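Local coordinates for DMATS type aromatic prenyltransferase (Micromonospora olivasterospora, PDB 6ZRY), which probably transfers a dimethylallyl group to C6 of the indole ring of tryptophan, within an ABBA-type barrel, at residues A[29-34]-A[135-140]; A[64-69]-A[74-79]; A[209-214]-A[275-280]; A[306-311]-A[341-346]. One frame throughout, in Å; residues are numbered along the deposited sequence. Where two conformers were deposited one is given.

Contact 1 (A[29-34]-A[135-140]); sequences RNLLAG and LVFRSS
Leu31 of helix 26-36 packs on Leu135 and Phe137 of strand 131-138. This is helix-on-barrel packing in the ABBA fold, where helices surround an antiparallel beta barrel. The helix runs nearly antiparallel to the strand, at 169°, and their axes come within 10.2 Å. The approach is wide enough for one layer of side chains to fill it from both sides. No hydrogen bond crosses, and the two segments bury 152 Å² together.

Near the start of the helical segment, Arg29 turns away from the strand and pairs with Asp11 of helix 6-21. Leu31 makes most of the contact on the helix side. Its CB lies 4.0 Å from Leu135 CD1. Its CG stands beside the backbone N, with chi1 -70°, and the Leu31 CD1 branch lies at the edge of the Phe137 ring, near the ring plane, 4.2 Å from Phe137 CE1. The two side chains run past each other in opposite directions. Leu31 also leans on Pro143 and Phe145 of the next strand, and on Gln102 and Arg105 of helix 88-106.

Leu32 comes next. Its side chain touches Leu10 and Leu14 of helix 6-21. Leu14 also touches Phe137, so the two N-terminal helices share the cover of this strand. The link from Leu32 to the strand is through its backbone. Leu135 CD1 lies against the backbone where Leu31 joins Leu32, 4.1 Å from Leu31 C and 4.3 Å from Leu32 N.

Contact 2 (A[64-69]-A[74-79]); sequences SIAFNE and TLRILG
Thr74 O is approached by two groups of the neighbouring strand. Ala66 N donates to it at 2.9 Å in an almost straight bond, 171° at the hydrogen, lying in the carbonyl plane. Ile65 CA adds a C-H...O contact at 3.4 Å. Thr74 N returns a bond to Ala66 O, which completes the hydrogen-bonded pair. Ser64 and Arg76 form a second such pair, and Ile65 with Leu75 is the non-hydrogen-bonded pair between them.

Side chains alternate between two faces. Ser64, Ala66, Thr74 and Arg76 share one. There Ala66 CB packs 4.1 Å from Thr74 CB. The Arg76 chain is bent and brings NE and NH2 to Ser64 OG. That grip is doubtful in detail, because Arg76 has two conformers and the NE distance is unusually short. On the other face, Leu75 curls its CD1 to 3.4 Å from Ser64 O. Leu75 also meets Leu14, Leu17 and Cys18 of helix 6-21.

Asn68 holds the end of the pairing. Its side chain crosses that of Thr74 at about a right angle, and ND2 donates to Thr74 OG1 at 3.2 Å, with OG1 20° out of the amide plane. ND2 also bonds Pro72 O, near the start of strand 71-79, and OD1 accepts from a water at 2.9 Å. A leucine here would probably leave Thr74 OG1 and Pro72 O without this shared donor and the strand ends beside the turn less firmly tied.

The arrangement is an antiparallel beta hairpin, strands 61-68 and 71-79, in the wall of the ABBA barrel.

Contact 3 (A[209-214]-A[275-280]); sequences RVKLYL and SIYVPI
Tyr213 and Tyr277 make the tight part of this contact. Tyr213 CE2 lies 3.3 Å from Tyr277 OH and 3.5 Å from Tyr277 CZ. The side chains cross at about a right angle, while their ring planes are only 32° apart, with centroids 5.2 Å from each other. With chi1 -68°, Tyr213 CG stands beside the backbone N, anti to the carbonyl carbon, and the far end of the ring reaches Tyr277. Both hydroxyls have partners on other strands: Tyr148 OH for Tyr213 and Ser261 OG for Tyr277.

The other side is looser and watery. Lys211 touches directly through CE, 3.6 Å from Tyr277 OH. Its NZ works through two waters. One accepts from NZ at 2.6 Å and is 2.8 Å from Ser275 OG. The other lies in the plane of the Tyr277 ring, at its edge, and joins NZ to Tyr277 OH.

A valine in place of Tyr213 would probably open a gap beside the Tyr277 ring and leave Tyr148 OH without its mate.

Strand 258-265 runs between these two strands, and the side chains meet inside the ABBA barrel. Tyr277 touches the bound tryptophan, consistent with the tyrosine-lined reaction chamber of related prenyltransferases.

Contact 4 (A[306-311]-A[341-346]); sequences DGLDRA and VTVYLS
In the outer helical layer of the ABBA barrel, helix 305-315 lays Leu308 and Ala311 on Val343 and Leu345 of strand 341-346. The contact is wholly apolar and buries 137 Å². No hydrogen bond crosses it.

The contact consists of two pairs. Leu308 and Ala311 are three apart along the helix. Val343 and Leu345 are two apart and emerge on one face of the strand. Leu308 pairs with Val343, with CA atoms 8.0 Å apart, and Ala311 pairs with Leu345, with CA atoms 8.5 Å apart.

Leu308 reaches the strand only at its end. Its CG is anti to the backbone N, with chi1 169°, and this swings CD1 inward. The side chain crosses that of Val343 at about a right angle. Val294 of helix 287-300 touches both Leu308 and Val343, so a second helix closes the same apolar layer. Asp309 forms a salt bridge with Arg291 of helix 287-300.

The alternate residues Thr342 and Tyr344 point the other way, into the barrel. Thr342 OG1 bonds Arg333, and Tyr344 OH bonds Ser331 OG. The strand thus has one apolar face for the helices and one polar face for the chamber.

At Ala311 the methyl group lets the strand's leucine come close to the helix backbone. Leu345 CD1 lies 4.0 Å from Ala311 CB and 4.0 Å from Ala311 O. Leu308 CD1 is equidistant from both Val343 methyls, 4.0 Å from CG1 and 4.0 Å from CG2.

How the contacts relate
All four contacts belong to one curled antiparallel sheet. Contacts 1 and 4 put helices on its outside, with centres about 17 Å apart. Contact 2 lies between them. Phe137 N meets Leu75 O at 2.7 Å and Ile65 N meets Val343 O at 2.9 Å, both probable hydrogen bonds. Contact 3 is across the chamber, its centre about 14 Å from that of contact 2. It meets contact 4 where Tyr277 CE2 lies 3.2 Å from Tyr344 OH. The bound tryptophan is about 4 Å from the Tyr277 side chain and about 7 Å from that of Arg76. Leu345 and Leu135 are farther, at about 10 and 14 Å.

Contact 1 (A[29-34]-A[135-140])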
# COMPACT_ATOMS: atom_id res chain seq x y z
N ARG A 29 -16.57 6.65 5.59
CA ARG A 29 -16.27 7.46 6.80
C ARG A 29 -16.52 6.63 8.06
O ARG A 29 -15.75 6.79 9.02
CB ARG A 29 -17.07 8.75 6.80
CG ARG A 29 -16.71 9.68 5.66
CD ARG A 29 -17.68 10.82 5.61
NE ARG A 29 -17.48 11.69 6.76
CZ ARG A 29 -18.22 12.75 7.04
NH1 ARG A 29 -17.93 13.50 8.10
NH2 ARG A 29 -19.25 13.07 6.27
N ASN A 30 -17.52 5.75 8.03
CA ASN A 30 -17.80 4.79 9.14
C ASN A 30 -16.63 3.82 9.26
O ASN A 30 -16.24 3.49 10.39
CB ASN A 30 -19.12 4.06 8.94
CG ASN A 30 -20.32 4.93 9.26
OD1 ASN A 30 -20.18 5.94 9.96
ND2 ASN A 30 -21.49 4.57 8.74
N LEU A 31 -16.08 3.37 8.13
CA LEU A 31 -15.01 2.35 8.15
C LEU A 31 -13.71 3.02 8.62
O LEU A 31 -13.03 2.41 9.43
CB LEU A 31 -14.90 1.68 6.79
CG LEU A 31 -16.07 0.78 6.43
CD1 LEU A 31 -15.96 0.32 5.00
CD2 LEU A 31 -16.16 -0.41 7.37
N LEU A 32 -13.41 4.27 8.18
CA LEU A 32 -12.20 4.98 8.65
C LEU A 32 -12.24 5.15 10.18
O LEU A 32 -11.18 4.92 10.82
CB LEU A 32 -12.06 6.32 7.94
CG LEU A 32 -10.96 7.25 8.46
CD1 LEU A 32 -9.55 6.65 8.27
CD2 LEU A 32 -11.07 8.61 7.77
N ALA A 33 -13.38 5.58 10.75
CA ALA A 33 -13.54 5.71 12.21
C ALA A 33 -13.24 4.38 12.89
O ALA A 33 -12.54 4.40 13.90
CB ALA A 33 -14.94 6.22 12.55
N GLY A 34 -13.74 3.27 12.36
CA GLY A 34 -13.46 1.91 12.89
C GLY A 34 -11.98 1.60 12.83
O GLY A 34 -11.42 1.12 13.82
N LEU A 135 -8.80 -0.52 2.76
CA LEU A 135 -10.24 -0.27 2.49
C LEU A 135 -10.33 0.26 1.07
O LEU A 135 -9.56 1.18 0.76
CB LEU A 135 -10.79 0.76 3.48
CG LEU A 135 -10.64 0.44 4.97
CD1 LEU A 135 -11.02 1.64 5.81
CD2 LEU A 135 -11.49 -0.73 5.35
N VAL A 136 -11.16 -0.35 0.23
CA VAL A 136 -11.20 -0.03 -1.22
C VAL A 136 -12.59 0.48 -1.58
O VAL A 136 -13.54 -0.28 -1.40
CB VAL A 136 -10.80 -1.23 -2.06
CG1 VAL A 136 -10.81 -0.90 -3.54
CG2 VAL A 136 -9.46 -1.81 -1.62
N PHE A 137 -12.68 1.70 -2.09
CA PHE A 137 -13.95 2.42 -2.37
C PHE A 137 -14.05 2.79 -3.86
O PHE A 137 -13.09 3.28 -4.44
CB PHE A 137 -14.04 3.71 -1.56
CG PHE A 137 -13.69 3.58 -0.10
CD1 PHE A 137 -14.27 2.61 0.68
CD2 PHE A 137 -12.80 4.46 0.50
CE1 PHE A 137 -13.97 2.51 2.03
CE2 PHE A 137 -12.51 4.38 1.85
CZ PHE A 137 -13.09 3.39 2.61
N ARG A 138 -15.22 2.60 -4.44
CA ARG A 138 -15.50 3.01 -5.85
C ARG A 138 -16.93 3.48 -5.93
O ARG A 138 -17.72 3.12 -5.03
CB ARG A 138 -15.31 1.86 -6.84
CG ARG A 138 -14.18 0.92 -6.49
CD ARG A 138 -14.18 -0.32 -7.35
NE ARG A 138 -13.15 -1.25 -6.95
CZ ARG A 138 -12.99 -2.48 -7.45
NH1 ARG A 138 -13.82 -2.94 -8.38
NH2 ARG A 138 -12.00 -3.24 -7.01
N SER A 139 -17.23 4.28 -6.96
CA SER A 139 -18.62 4.55 -7.41
C SER A 139 -19.25 3.20 -7.77
O SER A 139 -18.60 2.40 -8.45
CB SER A 139 -18.65 5.54 -8.58
OG SER A 139 -17.87 5.07 -9.67
N SER A 140 -20.43 2.93 -7.23
CA SER A 140 -21.32 1.82 -7.64
C SER A 140 -20.79 0.47 -7.13
O SER A 140 -21.35 -0.57 -7.57
CB SER A 140 -21.47 1.80 -9.15
OG SER A 140 -21.53 3.14 -9.65

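Contact 2 (A[64-69]-A[74-79])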
# COMPACT_ATOMS: atom_id res chain seq x y z
N SER A 64 -4.94 6.75 -1.15
CA SER A 64 -4.48 6.67 -2.55
C SER A 64 -5.65 6.76 -3.49
O SER A 64 -6.80 6.43 -3.07
CB SER A 64 -3.66 5.40 -2.80
OG SER A 64 -4.40 4.23 -2.53
N ILE A 65 -5.38 7.22 -4.70
CA ILE A 65 -6.35 7.29 -5.78
C ILE A 65 -5.74 6.58 -7.00
O ILE A 65 -4.62 6.88 -7.36
CB ILE A 65 -6.82 8.73 -6.01
CG1 ILE A 65 -7.83 8.80 -7.15
CG2 ILE A 65 -5.68 9.70 -6.18
CD1 ILE A 65 -8.75 10.01 -7.05
N ALA A 66 -6.46 5.60 -7.49
CA ALA A 66 -6.09 4.76 -8.64
C ALA A 66 -6.90 5.20 -9.84
O ALA A 66 -8.12 5.11 -9.79
CB ALA A 66 -6.30 3.30 -8.31
N PHE A 67 -6.21 5.63 -10.89
CA PHE A 67 -6.82 5.98 -12.19
C PHE A 67 -6.77 4.74 -13.08
O PHE A 67 -5.69 4.19 -13.24
CB PHE A 67 -6.11 7.17 -12.79
CG PHE A 67 -6.12 8.36 -11.87
CD1 PHE A 67 -7.20 9.22 -11.85
CD2 PHE A 67 -5.03 8.62 -11.06
CE1 PHE A 67 -7.20 10.30 -10.99
CE2 PHE A 67 -5.03 9.73 -10.23
CZ PHE A 67 -6.11 10.58 -10.21
N ASN A 68 -7.94 4.32 -13.53
CA ASN A 68 -8.19 3.03 -14.23
C ASN A 68 -8.68 3.37 -15.63
O ASN A 68 -9.50 4.26 -15.74
CB ASN A 68 -9.23 2.16 -13.48
CG ASN A 68 -9.13 2.17 -11.96
OD1 ASN A 68 -8.14 1.68 -11.40
ND2 ASN A 68 -10.17 2.67 -11.28
N GLU A 69 -8.17 2.70 -16.68
CA GLU A 69 -8.65 2.89 -18.08
C GLU A 69 -10.14 2.56 -18.14
O GLU A 69 -10.50 1.45 -17.73
CB GLU A 69 -7.87 2.01 -19.06
N THR A 74 -10.54 4.72 -8.23
CA THR A 74 -10.70 3.92 -7.02
C THR A 74 -9.98 4.64 -5.87
O THR A 74 -8.81 4.93 -6.00
CB THR A 74 -10.19 2.50 -7.23
OG1 THR A 74 -10.93 1.88 -8.29
CG2 THR A 74 -10.32 1.65 -5.99
N LEU A 75 -10.67 4.85 -4.76
CA LEU A 75 -10.08 5.48 -3.55
C LEU A 75 -9.77 4.35 -2.56
O LEU A 75 -10.60 3.44 -2.40
CB LEU A 75 -11.11 6.49 -3.05
CG LEU A 75 -10.89 7.21 -1.73
CD1 LEU A 75 -9.55 7.94 -1.69
CD2 LEU A 75 -12.03 8.20 -1.51
N ARG A 76 -8.60 4.39 -1.94
CA ARG A 76 -8.22 3.37 -0.93
C ARG A 76 -7.62 4.06 0.29
O ARG A 76 -7.04 5.17 0.16
CB ARG A 76 -7.28 2.34 -1.54
CG ARG A 76 -7.77 1.75 -2.85
CD ARG A 76 -7.23 2.51 -4.07
NE ARG A 76 -5.79 2.66 -3.94
CZ ARG A 76 -4.90 1.64 -4.00
NH1 ARG A 76 -5.31 0.41 -4.26
NH2 ARG A 76 -3.61 1.87 -3.83
N ILE A 77 -7.76 3.40 1.43
CA ILE A 77 -7.09 3.76 2.69
C ILE A 77 -6.28 2.54 3.10
O ILE A 77 -6.91 1.46 3.23
CB ILE A 77 -8.08 4.12 3.80
CG1 ILE A 77 -8.89 5.37 3.45
CG2 ILE A 77 -7.32 4.28 5.10
CD1 ILE A 77 -10.11 5.57 4.30
N LEU A 78 -5.00 2.72 3.36
CA LEU A 78 -4.15 1.71 4.02
C LEU A 78 -3.97 2.15 5.46
O LEU A 78 -3.65 3.31 5.68
CB LEU A 78 -2.80 1.63 3.30
CG LEU A 78 -1.79 0.63 3.87
CD1 LEU A 78 -2.23 -0.80 3.59
CD2 LEU A 78 -0.43 0.86 3.29
N GLY A 79 -4.12 1.26 6.43
CA GLY A 79 -3.75 1.65 7.79
C GLY A 79 -3.91 0.55 8.79
O GLY A 79 -4.02 -0.64 8.39
O HOH W 1 -3.90 3.71 0.23
O HOH W 2 -8.03 0.16 -8.91

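Contact 3 (A[209-214]-A[275-280])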
# COMPACT_ATOMS: atom_id res chain seq x y z
N ARG A 209 -5.83 -16.06 -4.58
CA ARG A 209 -5.09 -14.94 -5.19
C ARG A 209 -4.31 -14.23 -4.09
O ARG A 209 -4.90 -14.01 -3.00
CB ARG A 209 -6.08 -14.04 -5.91
CG ARG A 209 -5.53 -12.72 -6.40
CD ARG A 209 -6.64 -11.95 -7.11
NE ARG A 209 -6.55 -12.26 -8.52
CZ ARG A 209 -6.29 -11.38 -9.48
NH1 ARG A 209 -6.22 -11.78 -10.74
NH2 ARG A 209 -6.11 -10.10 -9.18
N VAL A 210 -3.04 -13.98 -4.31
CA VAL A 210 -2.14 -13.28 -3.34
C VAL A 210 -1.36 -12.22 -4.10
O VAL A 210 -0.91 -12.48 -5.25
CB VAL A 210 -1.20 -14.26 -2.65
CG1 VAL A 210 -0.16 -13.55 -1.79
CG2 VAL A 210 -1.95 -15.32 -1.85
N LYS A 211 -1.18 -11.07 -3.48
CA LYS A 211 -0.28 -10.04 -3.99
C LYS A 211 0.92 -9.99 -3.05
O LYS A 211 0.72 -9.72 -1.87
CB LYS A 211 -1.07 -8.75 -4.10
CG LYS A 211 -0.55 -7.75 -5.08
CD LYS A 211 -1.66 -6.77 -5.47
CE LYS A 211 -1.17 -5.37 -5.72
NZ LYS A 211 -2.29 -4.48 -6.14
N LEU A 212 2.11 -10.35 -3.56
CA LEU A 212 3.36 -10.32 -2.78
C LEU A 212 4.15 -9.08 -3.17
O LEU A 212 4.40 -8.90 -4.37
CB LEU A 212 4.15 -11.59 -3.05
CG LEU A 212 5.42 -11.76 -2.22
CD1 LEU A 212 5.12 -11.97 -0.75
CD2 LEU A 212 6.26 -12.91 -2.74
N TYR A 213 4.60 -8.33 -2.19
CA TYR A 213 5.40 -7.11 -2.42
C TYR A 213 6.84 -7.37 -2.00
O TYR A 213 7.03 -7.86 -0.85
CB TYR A 213 4.86 -5.95 -1.62
CG TYR A 213 3.51 -5.40 -2.01
CD1 TYR A 213 2.35 -6.15 -1.90
CD2 TYR A 213 3.37 -4.06 -2.36
CE1 TYR A 213 1.10 -5.62 -2.20
CE2 TYR A 213 2.13 -3.51 -2.66
CZ TYR A 213 0.99 -4.30 -2.57
OH TYR A 213 -0.25 -3.80 -2.82
N LEU A 214 7.79 -7.05 -2.86
CA LEU A 214 9.26 -7.15 -2.61
C LEU A 214 9.83 -5.74 -2.55
O LEU A 214 9.52 -4.97 -3.45
CB LEU A 214 9.93 -7.91 -3.75
CG LEU A 214 9.95 -9.42 -3.69
CD1 LEU A 214 8.57 -9.99 -3.54
CD2 LEU A 214 10.62 -9.97 -4.97
N SER A 275 3.05 -4.57 -10.35
CA SER A 275 3.10 -3.11 -10.10
C SER A 275 4.48 -2.72 -9.62
O SER A 275 5.08 -3.48 -8.89
CB SER A 275 2.07 -2.67 -9.11
OG SER A 275 0.78 -2.93 -9.62
N ILE A 276 4.94 -1.57 -10.06
CA ILE A 276 6.17 -0.90 -9.58
C ILE A 276 5.72 0.33 -8.78
O ILE A 276 4.80 1.06 -9.25
CB ILE A 276 7.12 -0.56 -10.75
CG1 ILE A 276 8.39 0.15 -10.28
CG2 ILE A 276 6.45 0.25 -11.85
CD1 ILE A 276 9.31 -0.69 -9.47
N TYR A 277 6.28 0.51 -7.60
CA TYR A 277 5.96 1.60 -6.67
C TYR A 277 7.20 2.43 -6.48
O TYR A 277 8.18 1.95 -5.91
CB TYR A 277 5.42 1.08 -5.33
CG TYR A 277 4.29 0.09 -5.44
CD1 TYR A 277 4.55 -1.24 -5.77
CD2 TYR A 277 2.98 0.44 -5.19
CE1 TYR A 277 3.54 -2.16 -5.91
CE2 TYR A 277 1.95 -0.48 -5.30
CZ TYR A 277 2.23 -1.79 -5.66
OH TYR A 277 1.24 -2.72 -5.76
N VAL A 278 7.19 3.65 -7.00
CA VAL A 278 8.29 4.60 -6.81
C VAL A 278 7.96 5.49 -5.62
O VAL A 278 6.95 6.23 -5.66
CB VAL A 278 8.54 5.43 -8.08
CG1 VAL A 278 9.66 6.43 -7.87
CG2 VAL A 278 8.81 4.55 -9.29
N PRO A 279 8.84 5.54 -4.60
CA PRO A 279 8.66 6.45 -3.46
C PRO A 279 9.18 7.84 -3.86
O PRO A 279 10.24 8.30 -3.39
CB PRO A 279 9.48 5.78 -2.38
CG PRO A 279 10.65 5.19 -3.16
CD PRO A 279 10.05 4.71 -4.45
N ILE A 280 8.36 8.49 -4.68
CA ILE A 280 8.70 9.74 -5.40
C ILE A 280 9.11 10.83 -4.43
O ILE A 280 9.97 11.62 -4.79
CB ILE A 280 7.53 10.15 -6.30
CG1 ILE A 280 7.91 11.38 -7.14
CG2 ILE A 280 6.26 10.36 -5.51
CD1 ILE A 280 7.08 11.57 -8.35
O HOH W 3 -1.72 -1.48 -5.17
O HOH W 4 -1.54 -2.89 -7.99

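Contact 4 (A[306-311]-A[341-346])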
# COMPACT_ATOMS: atom_id res chain seq x y z
N ASP A 306 -7.00 16.71 -13.92
CA ASP A 306 -8.05 17.37 -13.09
C ASP A 306 -8.35 16.50 -11.86
O ASP A 306 -8.50 17.06 -10.77
CB ASP A 306 -9.31 17.64 -13.90
CG ASP A 306 -9.17 18.79 -14.88
OD1 ASP A 306 -8.15 19.53 -14.80
OD2 ASP A 306 -10.08 18.95 -15.70
N GLY A 307 -8.42 15.17 -12.03
CA GLY A 307 -8.70 14.24 -10.92
C GLY A 307 -7.59 14.27 -9.89
O GLY A 307 -7.89 14.31 -8.68
N LEU A 308 -6.35 14.27 -10.37
CA LEU A 308 -5.12 14.35 -9.54
C LEU A 308 -5.14 15.67 -8.74
O LEU A 308 -4.96 15.62 -7.52
CB LEU A 308 -3.91 14.30 -10.46
CG LEU A 308 -2.58 14.65 -9.78
CD1 LEU A 308 -2.16 13.55 -8.84
CD2 LEU A 308 -1.51 14.94 -10.80
N ASP A 309 -5.30 16.80 -9.42
CA ASP A 309 -5.26 18.12 -8.76
C ASP A 309 -6.42 18.26 -7.77
O ASP A 309 -6.19 18.83 -6.74
CB ASP A 309 -5.22 19.24 -9.79
CG ASP A 309 -3.95 19.22 -10.60
OD1 ASP A 309 -2.93 18.72 -10.08
OD2 ASP A 309 -3.99 19.64 -11.75
N ARG A 310 -7.59 17.73 -8.07
CA ARG A 310 -8.74 17.79 -7.13
C ARG A 310 -8.45 16.87 -5.93
O ARG A 310 -8.77 17.30 -4.77
CB ARG A 310 -10.05 17.47 -7.85
CG ARG A 310 -10.52 18.60 -8.76
CD ARG A 310 -12.01 18.61 -9.08
NE ARG A 310 -12.58 17.29 -9.33
CZ ARG A 310 -13.59 16.73 -8.63
NH1 ARG A 310 -14.03 15.51 -8.96
NH2 ARG A 310 -14.17 17.38 -7.62
N ALA A 311 -7.86 15.70 -6.14
CA ALA A 311 -7.55 14.77 -5.01
C ALA A 311 -6.51 15.44 -4.10
O ALA A 311 -6.66 15.40 -2.90
CB ALA A 311 -7.09 13.42 -5.52
N VAL A 341 -2.55 3.95 -13.14
CA VAL A 341 -1.56 4.70 -12.31
C VAL A 341 -2.21 5.03 -10.98
O VAL A 341 -3.37 5.48 -10.98
CB VAL A 341 -1.09 5.96 -13.04
CG1 VAL A 341 -0.25 6.86 -12.15
CG2 VAL A 341 -0.33 5.60 -14.30
N THR A 342 -1.49 4.82 -9.88
CA THR A 342 -2.00 5.11 -8.51
C THR A 342 -1.11 6.16 -7.85
O THR A 342 0.09 6.07 -7.94
CB THR A 342 -2.12 3.84 -7.67
OG1 THR A 342 -2.93 2.91 -8.40
CG2 THR A 342 -2.74 4.11 -6.32
N VAL A 343 -1.74 7.11 -7.19
CA VAL A 343 -1.05 8.22 -6.49
C VAL A 343 -1.37 8.05 -5.01
O VAL A 343 -2.55 7.88 -4.69
CB VAL A 343 -1.50 9.59 -7.04
CG1 VAL A 343 -0.69 10.72 -6.43
CG2 VAL A 343 -1.40 9.63 -8.56
N TYR A 344 -0.35 8.06 -4.17
CA TYR A 344 -0.47 7.78 -2.72
C TYR A 344 -0.32 9.13 -2.04
O TYR A 344 0.72 9.81 -2.28
CB TYR A 344 0.53 6.71 -2.31
CG TYR A 344 0.33 5.40 -3.01
CD1 TYR A 344 0.74 5.24 -4.32
CD2 TYR A 344 -0.27 4.31 -2.39
CE1 TYR A 344 0.57 4.05 -5.00
CE2 TYR A 344 -0.47 3.11 -3.07
CZ TYR A 344 -0.02 2.98 -4.36
OH TYR A 344 -0.19 1.84 -5.09
N LEU A 345 -1.33 9.54 -1.28
CA LEU A 345 -1.42 10.88 -0.67
C LEU A 345 -1.40 10.77 0.86
O LEU A 345 -2.22 10.03 1.45
CB LEU A 345 -2.70 11.54 -1.18
CG LEU A 345 -2.76 11.79 -2.68
CD1 LEU A 345 -4.14 12.31 -3.09
CD2 LEU A 345 -1.68 12.76 -3.11
N SER A 346 -0.45 11.48 1.48
CA SER A 346 -0.23 11.47 2.93
C SER A 346 -1.25 12.36 3.66
O SER A 346 -1.52 13.45 3.21
CB SER A 346 1.17 11.91 3.25
OG SER A 346 2.13 11.10 2.58